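Side-chain contacts in Obg-like ATPase 1 (Schizosaccharomyces pombe, PDB 1NI3), which hydrolyses ATP, and GTP less efficiently, and negatively regulates the G2/M transition of the cell cycle: residues A[70-75]-A[353-358]; A[189-194]-A[210-215]. One frame throughout, in Å; residues are numbered along the deposited sequence.

Contact 1 of 2, residues A[70-75]-A[353-358]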
loop_
_atom_site.group_PDB
_atom_site.type_symbol
_atom_site.label_atom_id
_atom_site.label_comp_id
_atom_site.label_asym_id
_atom_site.label_seq_id
_atom_site.Cartn_x
_atom_site.Cartn_y
_atom_site.Cartn_z
ATOM N N PHE A 70 4.000 18.086 5.464
ATOM C CA PHE A 70 2.649 18.629 5.450
ATOM C C PHE A 70 2.434 19.408 6.753
ATOM O O PHE A 70 1.884 20.517 6.747
ATOM C CB PHE A 70 1.633 17.492 5.352
ATOM C CG PHE A 70 0.201 17.956 5.366
ATOM C CD1 PHE A 70 -0.319 18.680 4.302
ATOM C CD2 PHE A 70 -0.613 17.723 6.466
ATOM C CE1 PHE A 70 -1.621 19.166 4.340
ATOM C CE2 PHE A 70 -1.916 18.207 6.507
ATOM C CZ PHE A 70 -2.421 18.932 5.444
ATOM N N ASP A 71 2.876 18.816 7.863
ATOM C CA ASP A 71 2.763 19.433 9.176
ATOM C C ASP A 71 3.310 20.849 9.187
ATOM O O ASP A 71 2.599 21.794 9.526
ATOM C CB ASP A 71 3.534 18.612 10.204
ATOM C CG ASP A 71 2.906 17.265 10.475
ATOM O OD1 ASP A 71 1.893 16.944 9.840
ATOM O OD2 ASP A 71 3.446 16.518 11.321
ATOM N N TRP A 72 4.592 20.963 8.836
ATOM C CA TRP A 72 5.319 22.236 8.790
ATOM C C TRP A 72 4.629 23.243 7.882
ATOM O O TRP A 72 4.324 24.367 8.281
ATOM C CB TRP A 72 6.755 22.020 8.278
ATOM C CG TRP A 72 7.576 23.304 8.237
ATOM C CD1 TRP A 72 8.270 23.876 9.271
ATOM C CD2 TRP A 72 7.697 24.211 7.133
ATOM N NE1 TRP A 72 8.807 25.067 8.874
ATOM C CE2 TRP A 72 8.479 25.293 7.558
ATOM C CE3 TRP A 72 7.239 24.191 5.804
ATOM C CZ2 TRP A 72 8.782 26.376 6.742
ATOM C CZ3 TRP A 72 7.542 25.267 4.981
ATOM C CH2 TRP A 72 8.323 26.342 5.453
ATOM N N LEU A 73 4.403 22.823 6.644
ATOM C CA LEU A 73 3.752 23.670 5.674
ATOM C C LEU A 73 2.457 24.203 6.247
ATOM O O LEU A 73 2.140 25.373 6.083
ATOM C CB LEU A 73 3.505 22.904 4.368
ATOM C CG LEU A 73 4.726 22.629 3.482
ATOM C CD1 LEU A 73 4.322 21.715 2.339
ATOM C CD2 LEU A 73 5.281 23.942 2.942
ATOM N N CYS A 74 1.700 23.360 6.928
ATOM C CA CYS A 74 0.457 23.843 7.514
ATOM C C CYS A 74 0.753 24.945 8.521
ATOM O O CYS A 74 0.126 26.004 8.493
ATOM C CB CYS A 74 -0.303 22.707 8.201
ATOM S SG CYS A 74 -1.379 21.771 7.107
ATOM N N GLU A 75 1.724 24.700 9.397
ATOM C CA GLU A 75 2.092 25.678 10.420
ATOM C C GLU A 75 2.634 26.970 9.843
ATOM O O GLU A 75 2.401 28.047 10.387
ATOM C CB GLU A 75 3.118 25.086 11.390
ATOM C CG GLU A 75 2.519 24.010 12.283
ATOM C CD GLU A 75 1.106 24.363 12.739
ATOM O OE1 GLU A 75 0.943 25.395 13.432
ATOM O OE2 GLU A 75 0.159 23.612 12.401
ATOM N N GLN A 353 12.759 21.653 0.584
ATOM C CA GLN A 353 13.969 22.067 1.280
ATOM C C GLN A 353 14.251 23.566 1.178
ATOM O O GLN A 353 14.648 24.199 2.157
ATOM C CB GLN A 353 15.171 21.283 0.754
ATOM C CG GLN A 353 16.376 21.361 1.672
ATOM C CD GLN A 353 16.007 21.036 3.105
ATOM O OE1 GLN A 353 15.608 21.917 3.865
ATOM N NE2 GLN A 353 16.121 19.765 3.478
ATOM N N ASP A 354 14.046 24.134 -0.005
ATOM C CA ASP A 354 14.293 25.553 -0.183
ATOM C C ASP A 354 13.272 26.348 0.620
ATOM O O ASP A 354 13.639 27.203 1.431
ATOM C CB ASP A 354 14.214 25.932 -1.658
ATOM C CG ASP A 354 15.192 25.155 -2.500
ATOM O OD1 ASP A 354 16.302 24.858 -1.981
ATOM O OD2 ASP A 354 14.857 24.843 -3.673
ATOM N N LEU A 355 11.990 26.064 0.403
ATOM C CA LEU A 355 10.944 26.763 1.121
ATOM C C LEU A 355 11.147 26.611 2.616
ATOM O O LEU A 355 10.962 27.564 3.363
ATOM C CB LEU A 355 9.569 26.219 0.732
ATOM C CG LEU A 355 8.395 26.997 1.342
ATOM C CD1 LEU A 355 8.395 28.418 0.817
ATOM C CD2 LEU A 355 7.084 26.322 0.994
ATOM N N PHE A 356 11.535 25.416 3.055
ATOM C CA PHE A 356 11.738 25.187 4.482
ATOM C C PHE A 356 12.920 25.972 5.015
ATOM O O PHE A 356 12.978 26.303 6.204
ATOM C CB PHE A 356 11.977 23.713 4.779
ATOM C CG PHE A 356 12.427 23.458 6.186
ATOM C CD1 PHE A 356 11.570 23.687 7.257
ATOM C CD2 PHE A 356 13.725 23.038 6.448
ATOM C CE1 PHE A 356 12.003 23.506 8.579
ATOM C CE2 PHE A 356 14.166 22.853 7.761
ATOM C CZ PHE A 356 13.307 23.088 8.825
ATOM N N ASP A 357 13.876 26.257 4.137
ATOM C CA ASP A 357 15.060 27.008 4.548
ATOM C C ASP A 357 14.853 28.522 4.517
ATOM O O ASP A 357 15.577 29.259 5.186
ATOM C CB ASP A 357 16.262 26.624 3.676
ATOM C CG ASP A 357 16.717 25.197 3.916
ATOM O OD1 ASP A 357 16.829 24.786 5.096
ATOM O OD2 ASP A 357 16.982 24.483 2.927
ATOM N N TYR A 358 13.864 28.982 3.757
ATOM C CA TYR A 358 13.612 30.410 3.651
ATOM C C TYR A 358 12.355 30.880 4.350
ATOM O O TYR A 358 12.119 32.084 4.476
ATOM C CB TYR A 358 13.558 30.816 2.197
ATOM C CG TYR A 358 14.912 30.773 1.552
ATOM C CD1 TYR A 358 15.583 29.566 1.374
ATOM C CD2 TYR A 358 15.528 31.947 1.115
ATOM C CE1 TYR A 358 16.838 29.531 0.775
ATOM C CE2 TYR A 358 16.776 31.925 0.516
ATOM C CZ TYR A 358 17.424 30.717 0.347
ATOM O OH TYR A 358 18.655 30.712 -0.262
#

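Contact 2 of 2, residues A[189-194]-A[210-215]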
loop_
_atom_site.group_PDB
_atom_site.type_symbol
_atom_site.label_atom_id
_atom_site.label_comp_id
_atom_site.label_asym_id
_atom_site.label_seq_id
_atom_site.Cartn_x
_atom_site.Cartn_y
_atom_site.Cartn_z
ATOM N N ILE A 189 5.199 -16.216 -20.460
ATOM C CA ILE A 189 4.132 -16.689 -19.601
ATOM C C ILE A 189 4.563 -18.041 -19.051
ATOM O O ILE A 189 4.247 -18.397 -17.915
ATOM C CB ILE A 189 2.805 -16.854 -20.371
ATOM C CG1 ILE A 189 1.994 -15.564 -20.294
ATOM C CG2 ILE A 189 2.001 -18.023 -19.787
ATOM C CD1 ILE A 189 2.676 -14.381 -20.876
ATOM N N GLU A 190 5.288 -18.788 -19.875
ATOM C CA GLU A 190 5.779 -20.103 -19.499
ATOM C C GLU A 190 6.658 -19.986 -18.256
ATOM O O GLU A 190 6.502 -20.749 -17.302
ATOM C CB GLU A 190 6.589 -20.697 -20.649
ATOM C CG GLU A 190 6.605 -22.219 -20.701
ATOM C CD GLU A 190 5.230 -22.796 -20.962
ATOM O OE1 GLU A 190 4.560 -23.213 -19.987
ATOM O OE2 GLU A 190 4.815 -22.824 -22.144
ATOM N N LYS A 191 7.587 -19.033 -18.279
ATOM C CA LYS A 191 8.481 -18.801 -17.148
ATOM C C LYS A 191 7.675 -18.379 -15.925
ATOM O O LYS A 191 7.962 -18.808 -14.813
ATOM C CB LYS A 191 9.500 -17.702 -17.481
ATOM C CG LYS A 191 10.619 -18.113 -18.431
ATOM C CD LYS A 191 11.553 -16.930 -18.733
ATOM C CE LYS A 191 12.154 -16.324 -17.466
ATOM N NZ LYS A 191 12.887 -15.059 -17.752
ATOM N N VAL A 192 6.677 -17.522 -16.141
ATOM C CA VAL A 192 5.817 -17.047 -15.054
ATOM C C VAL A 192 5.214 -18.262 -14.352
ATOM O O VAL A 192 5.145 -18.305 -13.121
ATOM C CB VAL A 192 4.672 -16.178 -15.584
ATOM C CG1 VAL A 192 3.722 -15.838 -14.462
ATOM C CG2 VAL A 192 5.243 -14.917 -16.199
ATOM N N TYR A 193 4.771 -19.239 -15.142
ATOM C CA TYR A 193 4.183 -20.453 -14.604
ATOM C C TYR A 193 5.294 -21.212 -13.901
ATOM O O TYR A 193 5.192 -21.539 -12.718
ATOM C CB TYR A 193 3.617 -21.307 -15.729
ATOM C CG TYR A 193 2.786 -22.461 -15.226
ATOM C CD1 TYR A 193 1.441 -22.291 -14.895
ATOM C CD2 TYR A 193 3.351 -23.721 -15.056
ATOM C CE1 TYR A 193 0.676 -23.353 -14.413
ATOM C CE2 TYR A 193 2.606 -24.790 -14.574
ATOM C CZ TYR A 193 1.270 -24.601 -14.253
ATOM O OH TYR A 193 0.537 -25.665 -13.783
ATOM N N GLN A 194 6.353 -21.494 -14.652
ATOM C CA GLN A 194 7.532 -22.182 -14.133
ATOM C C GLN A 194 7.832 -21.685 -12.720
ATOM O O GLN A 194 7.985 -22.477 -11.797
ATOM C CB GLN A 194 8.732 -21.873 -15.035
ATOM C CG GLN A 194 9.114 -22.964 -16.026
ATOM C CD GLN A 194 10.097 -23.956 -15.428
ATOM O OE1 GLN A 194 11.215 -23.589 -15.051
ATOM N NE2 GLN A 194 9.689 -25.218 -15.336
ATOM N N ASN A 210 12.128 -5.519 -17.788
ATOM C CA ASN A 210 11.056 -4.551 -17.965
ATOM C C ASN A 210 9.929 -5.117 -18.832
ATOM O O ASN A 210 8.746 -4.943 -18.519
ATOM C CB ASN A 210 11.614 -3.250 -18.554
ATOM C CG ASN A 210 12.389 -2.441 -17.531
ATOM O OD1 ASN A 210 12.752 -1.283 -17.765
ATOM N ND2 ASN A 210 12.644 -3.051 -16.382
ATOM N N ARG A 211 10.292 -5.811 -19.904
ATOM C CA ARG A 211 9.306 -6.420 -20.787
ATOM C C ARG A 211 8.479 -7.454 -20.040
ATOM O O ARG A 211 7.257 -7.473 -20.138
ATOM C CB ARG A 211 10.017 -7.097 -21.957
ATOM C CG ARG A 211 9.103 -7.900 -22.853
ATOM C CD ARG A 211 8.086 -7.003 -23.518
ATOM N NE ARG A 211 7.328 -7.736 -24.519
ATOM C CZ ARG A 211 6.005 -7.733 -24.599
ATOM N NH1 ARG A 211 5.288 -7.029 -23.732
ATOM N NH2 ARG A 211 5.400 -8.441 -25.544
ATOM N N GLU A 212 9.163 -8.325 -19.308
ATOM C CA GLU A 212 8.508 -9.382 -18.548
ATOM C C GLU A 212 7.597 -8.799 -17.485
ATOM O O GLU A 212 6.501 -9.309 -17.236
ATOM C CB GLU A 212 9.555 -10.273 -17.900
ATOM C CG GLU A 212 10.388 -10.995 -18.923
ATOM C CD GLU A 212 11.536 -11.753 -18.310
ATOM O OE1 GLU A 212 12.070 -12.663 -18.974
ATOM O OE2 GLU A 212 11.909 -11.449 -17.161
ATOM N N VAL A 213 8.047 -7.724 -16.853
ATOM C CA VAL A 213 7.239 -7.078 -15.831
ATOM C C VAL A 213 5.970 -6.565 -16.497
ATOM O O VAL A 213 4.866 -6.691 -15.963
ATOM C CB VAL A 213 8.004 -5.903 -15.185
ATOM C CG1 VAL A 213 7.030 -4.975 -14.471
ATOM C CG2 VAL A 213 9.028 -6.435 -14.197
ATOM N N GLU A 214 6.150 -5.996 -17.679
ATOM C CA GLU A 214 5.046 -5.461 -18.452
ATOM C C GLU A 214 3.999 -6.534 -18.713
ATOM O O GLU A 214 2.810 -6.352 -18.441
ATOM C CB GLU A 214 5.588 -4.933 -19.769
ATOM C CG GLU A 214 4.589 -4.234 -20.624
ATOM C CD GLU A 214 5.209 -3.739 -21.887
ATOM O OE1 GLU A 214 5.779 -4.581 -22.615
ATOM O OE2 GLU A 214 5.152 -2.514 -22.137
ATOM N N ILE A 215 4.445 -7.662 -19.246
ATOM C CA ILE A 215 3.525 -8.753 -19.535
ATOM C C ILE A 215 2.835 -9.186 -18.258
ATOM O O ILE A 215 1.616 -9.200 -18.182
ATOM C CB ILE A 215 4.260 -9.949 -20.141
ATOM C CG1 ILE A 215 4.767 -9.564 -21.533
ATOM C CG2 ILE A 215 3.336 -11.162 -20.203
ATOM C CD1 ILE A 215 5.576 -10.616 -22.216
#

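Contact 1 of 2, residues A[70-75]-A[353-358]
W72 and L73 on helix 68-77 meet L355 and F356 on helix 352-358 where the G domain of this Obg-family P-loop NTPase touches its TGS domain. The two short axes run in the same general direction, 44° apart, and approach to 11.4 Å; L73 and F356 have the nearest CA atoms, 8.2 Å apart. At that separation backbone does not meet backbone; the indole of W72 spans the gap and touches both side chains and main chain of helix 352-358. W72 has CG anti to its backbone N (chi1 -179°), which carries the ring out from helix 68-77 to the other helix. There F356 sets its edge against one indole face in a T-shaped stack: the five-membered ring of W72 and the F356 ring have centroids 4.9 Å apart and planes at 78°. F356 CA lies over the same face, in a CH-pi contact 4.1 Å from the centroid of the six-membered ring of W72. One indole face thus carries the phenyl edge over its five-membered ring and an alpha carbon over its six-membered ring. Farther along, W72 CZ3 lies 4.1 Å from L355 CG, and L355 CD2 reaches past it to L73 CD2 at 3.6 Å. This leucine pair is buried, whereas the two aromatic residues stay partly exposed, so the interface passes from an aromatic outer part to an aliphatic inner one. Behind it, L73 also packs on F311 of strand 307-312 and on C313, while F356 takes a cation-pi contact from K359. F356 reaches the indole through CD1 and CE1; its CD1 stands 3.5 Å from W72 NE1, over the indole face.

Contact 2 of 2, residues A[189-194]-A[210-215]
K191 and E212 reach across from their two helices and meet in a salt bridge, their side chains crossing at about a right angle. The ammonium NZ of K191 donates to E212 OE1 at 2.8 Å, arriving on the syn side of that oxygen but 33° out of the carboxylate plane. A bend at chi3 (57°) in the lysine, against a glutamate extended beyond CG, brings the two charged ends together. E212 OE2 accepts a second bond from the backbone N of S209, so the carboxylate is held through both oxygens. With E212 cut back to an alanine, the K191 ammonium would probably lose its anionic mate and the S209 amide this acceptor. I189 and I215 also cross nearly perpendicularly, touching through single methyls: I189 CD1 lies 3.4 Å from I215 CG2. This small apolar contact between buried residues accompanies the charged one. Together they join helix 179-199, one arm of the helical hairpin with helix 140-168, to the short helix 210-217 that follows it. I189 also packs on L163 of helix 140-168, while I215 rests on E185 and I188 of helix 179-199; strand 227-232 of the central sheet comes next in the chain.

How the contacts relate
Contacts 1 and 2 lie on opposite sides of the chain's centre, their own centres 44 Å apart and their nearest atoms about 29 Å apart, so neither touches the other. Contact 2 is nested in sequence within the loop that contact 1 closes. Its segments are 16 residues apart, on successive helices within the G-domain part of the chain, whereas contact 1 spans 278 residues to connect the G and TGS domains. Both are away from the predicted ATP site at N30-T35 and M233. Their chemistry differs too: contact 1 is mainly aromatic and aliphatic, while contact 2 combines an ion pair with one methyl contact.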